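RNA 2'-o-ribose methyltransferase (Thermus thermophilus, PDB 1IPA) probably transfers methyl groups from S-adenosylmethionine to ribose 2'-hydroxyls of RNA, as a knotted member of the TrmH (SPOUT) family. Local coordinates at residues Arg28-Gly33 with Ile97-Met102; Leu47-Val52 with Ala75-Ser80; Leu190-Pro195 with Glu227-Gln232. One frame throughout, in Å; residues are numbered along the deposited sequence.

Contact 1: Arg28-Gly33 with Ile97-Met102; sequences RFLIEG and IALARM
Strands 28-32 and 97-101 run antiparallel, their axes 4.6 Å apart at 153°, laced by four backbone hydrogen bonds in the hydrogen-bonded pairs Phe-29/Ala-100 and Ile-31/Ala-98. The shortest, Ala-100 N to Phe-29 O at 2.7 Å, lies nearly along the C=O axis. On the face carrying Phe-29, Ile-31, Ala-98 and Ala-100, the CB of Ala-100 is the shared floor. Ala-100 CB sits under the Phe-29 ring in a CH-pi contact, 3.9 Å from its centroid, and Ile-31 CD1 lies 3.4 Å from the same Ala-100 CB. Phe-29 holds CG in the crowded position between backbone N and carbonyl carbon (chi1 64°), which lays the ring over Ala-100 and turns its edge to the backbone of Arg-101 and Met-102. On the other face Leu-30 and Leu-99 cross obliquely, CD2 of Leu-30 4.2 Å from CD1 of Leu-99. Farther along that face two guanidiniums cross with their planes 51° apart, NH2 of Arg-28 only 3.1 Å from NE of Arg-101; both are donors, and the salt bridge from Arg-28 NE to Glu-48 probably offsets the repulsion. At the far end the buried Glu-32 carboxylate is bound by Ser-88 OG and the backbone N of Val-89 and Ala-94. Within the eL30-like domain, strand 28-32 is outermost in the mixed sheet; helix 34-42 packs on Ile-31 and Ala-98, and strand 47-53 flanks 96-101 on its other side.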
loop_
_atom_site.group_PDB
_atom_site.type_symbol
_atom_site.label_atom_id
_atom_site.label_comp_id
_atom_site.label_asym_id
_atom_site.label_seq_id
_atom_site.Cartn_x
_atom_site.Cartn_y
_atom_site.Cartn_z
ATOM N N ARG A 28 15.268 -3.995 -9.133
ATOM C CA ARG A 28 14.433 -5.164 -9.361
ATOM C C ARG A 28 13.741 -5.599 -8.073
ATOM O O ARG A 28 14.214 -5.301 -6.971
ATOM C CB ARG A 28 15.278 -6.289 -9.945
ATOM C CG ARG A 28 15.583 -6.054 -11.410
ATOM C CD ARG A 28 16.578 -7.035 -11.963
ATOM N NE ARG A 28 16.699 -6.887 -13.412
ATOM C CZ ARG A 28 17.169 -5.806 -14.024
ATOM N NH1 ARG A 28 17.574 -4.760 -13.317
ATOM N NH2 ARG A 28 17.227 -5.767 -15.349
ATOM N N PHE A 29 12.608 -6.278 -8.213
ATOM C CA PHE A 29 11.861 -6.742 -7.056
ATOM C C PHE A 29 10.985 -7.929 -7.426
ATOM O O PHE A 29 10.659 -8.137 -8.598
ATOM C CB PHE A 29 11.011 -5.604 -6.448
ATOM C CG PHE A 29 9.937 -5.074 -7.364
ATOM C CD1 PHE A 29 8.597 -5.381 -7.133
ATOM C CD2 PHE A 29 10.259 -4.251 -8.446
ATOM C CE1 PHE A 29 7.592 -4.880 -7.958
ATOM C CE2 PHE A 29 9.253 -3.744 -9.279
ATOM C CZ PHE A 29 7.916 -4.064 -9.027
ATOM N N LEU A 30 10.621 -8.706 -6.411
ATOM C CA LEU A 30 9.817 -9.892 -6.598
ATOM C C LEU A 30 8.346 -9.595 -6.412
ATOM O O LEU A 30 7.961 -8.743 -5.604
ATOM C CB LEU A 30 10.249 -10.969 -5.603
ATOM C CG LEU A 30 11.726 -11.367 -5.638
ATOM C CD1 LEU A 30 12.091 -12.102 -4.358
ATOM C CD2 LEU A 30 12.002 -12.214 -6.865
ATOM N N ILE A 31 7.522 -10.296 -7.177
ATOM C CA ILE A 31 6.093 -10.123 -7.081
ATOM C C ILE A 31 5.442 -11.493 -6.902
ATOM O O ILE A 31 5.296 -12.252 -7.860
ATOM C CB ILE A 31 5.536 -9.438 -8.336
ATOM C CG1 ILE A 31 6.268 -8.103 -8.567
ATOM C CG2 ILE A 31 4.038 -9.229 -8.181
ATOM C CD1 ILE A 31 5.807 -7.325 -9.815
ATOM N N GLU A 32 5.071 -11.801 -5.664
ATOM C CA GLU A 32 4.427 -13.071 -5.313
ATOM C C GLU A 32 2.895 -13.017 -5.440
ATOM O O GLU A 32 2.247 -12.122 -4.894
ATOM C CB GLU A 32 4.823 -13.459 -3.880
ATOM C CG GLU A 32 4.033 -14.597 -3.254
ATOM C CD GLU A 32 4.702 -15.158 -1.983
ATOM O OE1 GLU A 32 5.235 -14.369 -1.166
ATOM O OE2 GLU A 32 4.683 -16.396 -1.798
ATOM N N GLY A 33 2.328 -13.974 -6.170
ATOM C CA GLY A 33 0.888 -14.023 -6.333
ATOM C C GLY A 33 0.402 -13.670 -7.723
ATOM O O GLY A 33 0.809 -12.656 -8.298
ATOM N N ILE A 97 5.719 -16.651 -8.835
ATOM C CA ILE A 97 6.440 -15.479 -8.342
ATOM C C ILE A 97 7.216 -14.913 -9.513
ATOM O O ILE A 97 7.872 -15.659 -10.238
ATOM C CB ILE A 97 7.473 -15.837 -7.260
ATOM C CG1 ILE A 97 6.791 -16.443 -6.037
ATOM C CG2 ILE A 97 8.253 -14.589 -6.878
ATOM C CD1 ILE A 97 7.767 -16.787 -4.913
ATOM N N ALA A 98 7.166 -13.601 -9.700
ATOM C CA ALA A 98 7.876 -13.008 -10.816
ATOM C C ALA A 98 8.977 -12.050 -10.400
ATOM O O ALA A 98 9.005 -11.555 -9.271
ATOM C CB ALA A 98 6.893 -12.299 -11.724
ATOM N N LEU A 99 9.903 -11.820 -11.320
ATOM C CA LEU A 99 10.993 -10.888 -11.095
ATOM C C LEU A 99 10.583 -9.681 -11.915
ATOM O O LEU A 99 10.334 -9.801 -13.116
ATOM C CB LEU A 99 12.314 -11.445 -11.630
ATOM C CG LEU A 99 13.533 -10.522 -11.526
ATOM C CD1 LEU A 99 13.793 -10.190 -10.052
ATOM C CD2 LEU A 99 14.759 -11.189 -12.146
ATOM N N ALA A 100 10.515 -8.520 -11.283
ATOM C CA ALA A 100 10.104 -7.322 -11.992
ATOM C C ALA A 100 11.174 -6.244 -12.012
ATOM O O ALA A 100 12.054 -6.211 -11.162
ATOM C CB ALA A 100 8.834 -6.777 -11.364
ATOM N N ARG A 101 11.077 -5.363 -13.002
ATOM C CA ARG A 101 11.988 -4.238 -13.159
ATOM C C ARG A 101 11.369 -3.067 -12.394
ATOM O O ARG A 101 10.209 -2.734 -12.611
ATOM C CB ARG A 101 12.089 -3.863 -14.637
ATOM C CG ARG A 101 13.426 -4.125 -15.293
ATOM C CD ARG A 101 14.403 -2.966 -15.093
ATOM N NE ARG A 101 15.598 -3.149 -15.913
ATOM C CZ ARG A 101 16.589 -2.268 -16.013
ATOM N NH1 ARG A 101 16.541 -1.128 -15.340
ATOM N NH2 ARG A 101 17.625 -2.525 -16.801
ATOM N N MET A 102 12.126 -2.443 -11.498
ATOM C CA MET A 102 11.601 -1.306 -10.752
ATOM C C MET A 102 11.305 -0.173 -11.751
ATOM O O MET A 102 12.208 0.379 -12.367
ATOM C CB MET A 102 12.619 -0.855 -9.703
ATOM C CG MET A 102 12.057 0.024 -8.609
ATOM S SD MET A 102 13.291 0.475 -7.392
ATOM C CE MET A 102 13.205 -0.898 -6.336
#

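Contact 2: Leu47-Val52 with Ala75-Ser80; sequences LEQALV and ALLEVS
Leu-51 and Leu-77 both set CG anti to the carbonyl carbon, beside the backbone N (chi1 -83° and -81°), so their side chains leave the sheet side by side and pointing the same way. They belong to a parallel strand pair in the eL30-like domain, a region assigned to RNA substrate binding: strand 47-53 leads through helix 59-66 to strand 75-79, a beta-alpha-beta connection. The short axes run 4.6 Å apart. CG of Leu-51 is the hub on this face, touching CB of Leu-77 at 3.9 Å while Val-79 crosses it obliquely with CG2. Gln-49, with CG in the crowded position between backbone N and carbonyl carbon, sends its extended chain obliquely across Leu-77, whose CD2 lies against the carboxamide; Gln-49 OE1 accepts a hydrogen bond from NH2 of Arg-10. The opposite face is thinner. There Ala-50 offers only its CB to CD2 of Leu-76, and Tyr-65 of helix 59-66 packs on Leu-76 and Val-52. Five backbone hydrogen bonds join the strands, alternating in direction as parallel pairing requires. They tighten along the pair, from 3.3 Å for Ala-75 N to Glu-48 O at the beginning, where Ala-75 and Leu-76 are exposed, toward the end where Val-79 is buried. The last bond is also the straightest: Val-79 N donates to Val-52 O at 2.6 Å, with an N-H...O angle of 176°, in the plane of the carbonyl.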
loop_
_atom_site.group_PDB
_atom_site.type_symbol
_atom_site.label_atom_id
_atom_site.label_comp_id
_atom_site.label_asym_id
_atom_site.label_seq_id
_atom_site.Cartn_x
_atom_site.Cartn_y
_atom_site.Cartn_z
ATOM N N LEU A 47 8.271 -7.333 -16.609
ATOM C CA LEU A 47 8.715 -8.542 -15.934
ATOM C C LEU A 47 9.913 -9.114 -16.685
ATOM O O LEU A 47 10.030 -8.928 -17.892
ATOM C CB LEU A 47 7.574 -9.566 -15.923
ATOM C CG LEU A 47 6.653 -9.659 -14.699
ATOM C CD1 LEU A 47 6.497 -8.313 -13.995
ATOM C CD2 LEU A 47 5.319 -10.220 -15.149
ATOM N N GLU A 48 10.812 -9.792 -15.982
ATOM C CA GLU A 48 11.966 -10.388 -16.649
ATOM C C GLU A 48 11.895 -11.907 -16.613
ATOM O O GLU A 48 12.310 -12.577 -17.557
ATOM C CB GLU A 48 13.267 -9.904 -16.025
ATOM C CG GLU A 48 13.438 -8.409 -16.129
ATOM C CD GLU A 48 14.865 -7.970 -15.913
ATOM O OE1 GLU A 48 15.493 -8.469 -14.959
ATOM O OE2 GLU A 48 15.347 -7.121 -16.699
ATOM N N GLN A 49 11.370 -12.452 -15.525
ATOM C CA GLN A 49 11.230 -13.891 -15.425
ATOM C C GLN A 49 10.154 -14.303 -14.437
ATOM O O GLN A 49 9.800 -13.548 -13.536
ATOM C CB GLN A 49 12.564 -14.549 -15.058
ATOM C CG GLN A 49 13.117 -14.209 -13.703
ATOM C CD GLN A 49 14.434 -14.915 -13.452
ATOM O OE1 GLN A 49 15.333 -14.877 -14.290
ATOM N NE2 GLN A 49 14.557 -15.562 -12.299
ATOM N N ALA A 50 9.627 -15.507 -14.629
ATOM C CA ALA A 50 8.592 -16.028 -13.759
ATOM C C ALA A 50 8.962 -17.404 -13.245
ATOM O O ALA A 50 9.413 -18.257 -14.003
ATOM C CB ALA A 50 7.269 -16.097 -14.505
ATOM N N LEU A 51 8.780 -17.613 -11.949
ATOM C CA LEU A 51 9.060 -18.906 -11.351
ATOM C C LEU A 51 7.719 -19.609 -11.209
ATOM O O LEU A 51 6.702 -18.960 -10.951
ATOM C CB LEU A 51 9.733 -18.740 -9.988
ATOM C CG LEU A 51 11.247 -18.511 -10.024
ATOM C CD1 LEU A 51 11.590 -17.260 -10.820
ATOM C CD2 LEU A 51 11.759 -18.398 -8.601
ATOM N N VAL A 52 7.722 -20.929 -11.385
ATOM C CA VAL A 52 6.505 -21.730 -11.315
ATOM C C VAL A 52 6.658 -22.995 -10.475
ATOM O O VAL A 52 7.644 -23.712 -10.608
ATOM C CB VAL A 52 6.075 -22.149 -12.725
ATOM C CG1 VAL A 52 4.787 -22.957 -12.665
ATOM C CG2 VAL A 52 5.912 -20.918 -13.598
ATOM N N ALA A 75 12.060 -15.388 -19.256
ATOM C CA ALA A 75 12.546 -16.712 -18.893
ATOM C C ALA A 75 11.707 -17.291 -17.756
ATOM O O ALA A 75 11.362 -16.589 -16.807
ATOM C CB ALA A 75 14.017 -16.639 -18.480
ATOM N N LEU A 76 11.377 -18.573 -17.861
ATOM C CA LEU A 76 10.579 -19.238 -16.839
ATOM C C LEU A 76 11.445 -20.239 -16.081
ATOM O O LEU A 76 12.430 -20.747 -16.615
ATOM C CB LEU A 76 9.396 -19.953 -17.489
ATOM C CG LEU A 76 8.596 -19.072 -18.459
ATOM C CD1 LEU A 76 7.594 -19.914 -19.238
ATOM C CD2 LEU A 76 7.895 -17.963 -17.684
ATOM N N LEU A 77 11.082 -20.504 -14.833
ATOM C CA LEU A 77 11.811 -21.443 -13.993
ATOM C C LEU A 77 10.852 -22.379 -13.269
ATOM O O LEU A 77 10.016 -21.936 -12.483
ATOM C CB LEU A 77 12.644 -20.708 -12.935
ATOM C CG LEU A 77 14.018 -20.091 -13.219
ATOM C CD1 LEU A 77 14.963 -21.173 -13.718
ATOM C CD2 LEU A 77 13.894 -18.964 -14.234
ATOM N N GLU A 78 10.962 -23.671 -13.542
ATOM C CA GLU A 78 10.125 -24.637 -12.856
ATOM C C GLU A 78 10.866 -24.758 -11.531
ATOM O O GLU A 78 12.038 -25.130 -11.499
ATOM C CB GLU A 78 10.108 -25.960 -13.616
ATOM C CG GLU A 78 9.077 -26.957 -13.127
ATOM C CD GLU A 78 8.818 -28.052 -14.145
ATOM O OE1 GLU A 78 9.789 -28.734 -14.549
ATOM O OE2 GLU A 78 7.643 -28.222 -14.544
ATOM N N VAL A 79 10.180 -24.436 -10.443
ATOM C CA VAL A 79 10.800 -24.430 -9.129
ATOM C C VAL A 79 10.118 -25.294 -8.067
ATOM O O VAL A 79 8.952 -25.656 -8.202
ATOM C CB VAL A 79 10.887 -22.960 -8.650
ATOM C CG1 VAL A 79 11.044 -22.884 -7.159
ATOM C CG2 VAL A 79 12.047 -22.268 -9.345
ATOM N N SER A 80 10.861 -25.614 -7.008
ATOM C CA SER A 80 10.346 -26.422 -5.910
ATOM C C SER A 80 9.704 -25.545 -4.839
ATOM O O SER A 80 9.892 -24.322 -4.816
ATOM C CB SER A 80 11.471 -27.251 -5.281
ATOM O OG SER A 80 12.272 -26.471 -4.408
#

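Contact 3: Leu190-Pro195 with Glu227-Gln232; sequences LVATTP and EAAQTQ
The close-packed part of this contact lies around Leu-190 and Ala-229, where the turn between helix 223-228 and strand 231-233 folds against the start of strand 190-193. Leu-190 holds CG anti to its backbone N (chi1 170°), and its branched end comes alongside the turn: CG meets CB of Ala-229 at 4.1 Å, and CD2 reaches the backbone of Ala-228 and Ala-229. The CB of Ala-229 also meets that of Ala-192, 3.7 Å away, two small methyls that let the chains approach closely. The carbonyl O of Leu-190 receives the N-H of Gln-230 in the turn, at 2.8 Å and in the carbonyl plane, and weakly that of Thr-231, which opens the strand, at 3.4 Å. Parallel pairing continues with Ala-192 N to Thr-231 O, nearly along the C=O axis at 2.9 Å. An alanine in place of Leu-190 would remove the branched end that meets Ala-228 and Ala-229 and would probably loosen the seat of the turn. The other side is looser: Gln-230 is exposed and Thr-231 and Gln-232 partly so, and the pair Val-191/Thr-231 makes only light side-chain contact. In the parallel sheet of the SpoU domain, strand 231-233 is outermost and strand 210-214 flanks 190-193 on its inner side; Leu-226 packs on Ala-192 and Thr-194. Buried Thr-194 OG1 has no polar partner in the model. Between these two segments attachment thus rests on a few backbone bonds and on Leu-190 set against alanine methyls, with no charge pair; backbone bonds from Val-233 to Ala-192 and Thr-194 continue the pairing.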
loop_
_atom_site.group_PDB
_atom_site.type_symbol
_atom_site.label_atom_id
_atom_site.label_comp_id
_atom_site.label_asym_id
_atom_site.label_seq_id
_atom_site.Cartn_x
_atom_site.Cartn_y
_atom_site.Cartn_z
ATOM N N LEU A 190 -8.834 20.092 5.956
ATOM C CA LEU A 190 -8.276 18.956 6.659
ATOM C C LEU A 190 -9.106 18.550 7.872
ATOM O O LEU A 190 -9.483 19.392 8.680
ATOM C CB LEU A 190 -6.849 19.288 7.090
ATOM C CG LEU A 190 -6.127 18.337 8.057
ATOM C CD1 LEU A 190 -5.865 16.985 7.402
ATOM C CD2 LEU A 190 -4.810 18.984 8.498
ATOM N N VAL A 191 -9.388 17.255 7.977
ATOM C CA VAL A 191 -10.144 16.683 9.094
ATOM C C VAL A 191 -9.172 15.764 9.836
ATOM O O VAL A 191 -8.661 14.796 9.267
ATOM C CB VAL A 191 -11.349 15.840 8.586
ATOM C CG1 VAL A 191 -12.042 15.131 9.757
ATOM C CG2 VAL A 191 -12.332 16.727 7.841
ATOM N N ALA A 192 -8.891 16.073 11.093
ATOM C CA ALA A 192 -7.966 15.256 11.866
ATOM C C ALA A 192 -8.706 14.304 12.800
ATOM O O ALA A 192 -9.687 14.681 13.434
ATOM C CB ALA A 192 -7.022 16.146 12.669
ATOM N N THR A 193 -8.226 13.068 12.870
ATOM C CA THR A 193 -8.823 12.046 13.716
ATOM C C THR A 193 -8.086 11.986 15.058
ATOM O O THR A 193 -6.859 11.913 15.101
ATOM C CB THR A 193 -8.746 10.651 13.029
ATOM O OG1 THR A 193 -9.334 10.724 11.723
ATOM C CG2 THR A 193 -9.494 9.603 13.843
ATOM N N THR A 194 -8.843 12.042 16.148
ATOM C CA THR A 194 -8.284 11.972 17.494
ATOM C C THR A 194 -9.315 11.358 18.428
ATOM O O THR A 194 -10.517 11.587 18.275
ATOM C CB THR A 194 -7.917 13.370 18.054
ATOM O OG1 THR A 194 -9.023 14.264 17.885
ATOM C CG2 THR A 194 -6.718 13.930 17.338
ATOM N N PRO A 195 -8.861 10.568 19.413
ATOM C CA PRO A 195 -9.794 9.945 20.355
ATOM C C PRO A 195 -10.434 10.954 21.312
ATOM O O PRO A 195 -11.468 10.678 21.905
ATOM C CB PRO A 195 -8.919 8.924 21.075
ATOM C CG PRO A 195 -7.573 9.605 21.088
ATOM C CD PRO A 195 -7.480 10.125 19.673
ATOM N N GLU A 227 -4.015 21.668 15.146
ATOM C CA GLU A 227 -4.163 23.104 14.990
ATOM C C GLU A 227 -4.390 23.451 13.522
ATOM O O GLU A 227 -5.014 24.460 13.202
ATOM C CB GLU A 227 -2.911 23.815 15.513
ATOM C CG GLU A 227 -2.656 23.559 16.995
ATOM C CD GLU A 227 -1.355 24.165 17.497
ATOM O OE1 GLU A 227 -0.275 23.770 16.999
ATOM O OE2 GLU A 227 -1.412 25.035 18.395
ATOM N N ALA A 228 -3.897 22.597 12.628
ATOM C CA ALA A 228 -4.050 22.842 11.200
ATOM C C ALA A 228 -5.381 22.366 10.630
ATOM O O ALA A 228 -5.790 22.806 9.556
ATOM C CB ALA A 228 -2.906 22.194 10.438
ATOM N N ALA A 229 -6.063 21.481 11.343
ATOM C CA ALA A 229 -7.334 20.941 10.860
ATOM C C ALA A 229 -8.517 21.893 10.968
ATOM O O ALA A 229 -8.618 22.662 11.915
ATOM C CB ALA A 229 -7.659 19.647 11.600
ATOM N N GLN A 230 -9.409 21.830 9.984
ATOM C CA GLN A 230 -10.613 22.648 9.985
ATOM C C GLN A 230 -11.625 21.968 10.905
ATOM O O GLN A 230 -12.522 22.610 11.453
ATOM C CB GLN A 230 -11.209 22.749 8.576
ATOM C CG GLN A 230 -10.581 23.803 7.671
ATOM C CD GLN A 230 -9.083 23.632 7.515
ATOM O OE1 GLN A 230 -8.304 24.435 8.022
ATOM N NE2 GLN A 230 -8.673 22.584 6.816
ATOM N N THR A 231 -11.472 20.658 11.068
ATOM C CA THR A 231 -12.369 19.887 11.914
ATOM C C THR A 231 -11.614 18.733 12.556
ATOM O O THR A 231 -10.749 18.128 11.929
ATOM C CB THR A 231 -13.532 19.272 11.103
ATOM O OG1 THR A 231 -14.120 20.269 10.258
ATOM C CG2 THR A 231 -14.595 18.726 12.045
ATOM N N GLN A 232 -11.942 18.438 13.807
ATOM C CA GLN A 232 -11.327 17.332 14.522
ATOM C C GLN A 232 -12.444 16.349 14.795
ATOM O O GLN A 232 -13.542 16.731 15.198
ATOM C CB GLN A 232 -10.688 17.812 15.816
ATOM C CG GLN A 232 -9.292 18.352 15.593
ATOM C CD GLN A 232 -8.769 19.120 16.782
ATOM O OE1 GLN A 232 -8.761 18.619 17.914
ATOM N NE2 GLN A 232 -8.320 20.344 16.533
#

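Contacts 1 and 2 share one mixed sheet, their centres 10 Å apart; strands 96-101 and 47-53 are neighbours in it, joined by a probable hydrogen bond between Ile-97 O and Leu-51 N. Contact 3 belongs to the parallel sheet of the methyltransferase domain, across the chain's centre and about 39 Å from contact 1, centre to centre. Contact 1 is the most buried, yet it alone brings like charges together, with Glu-48 of contact 2 supplying the counter-charge to Arg-28. Contacts 2 and 3, both parallel and only partly buried, rely on backbone bonds and aliphatic side chains; contact 2 is a regular ladder, whereas in contact 3 the pairing follows directly on a helix-to-strand turn.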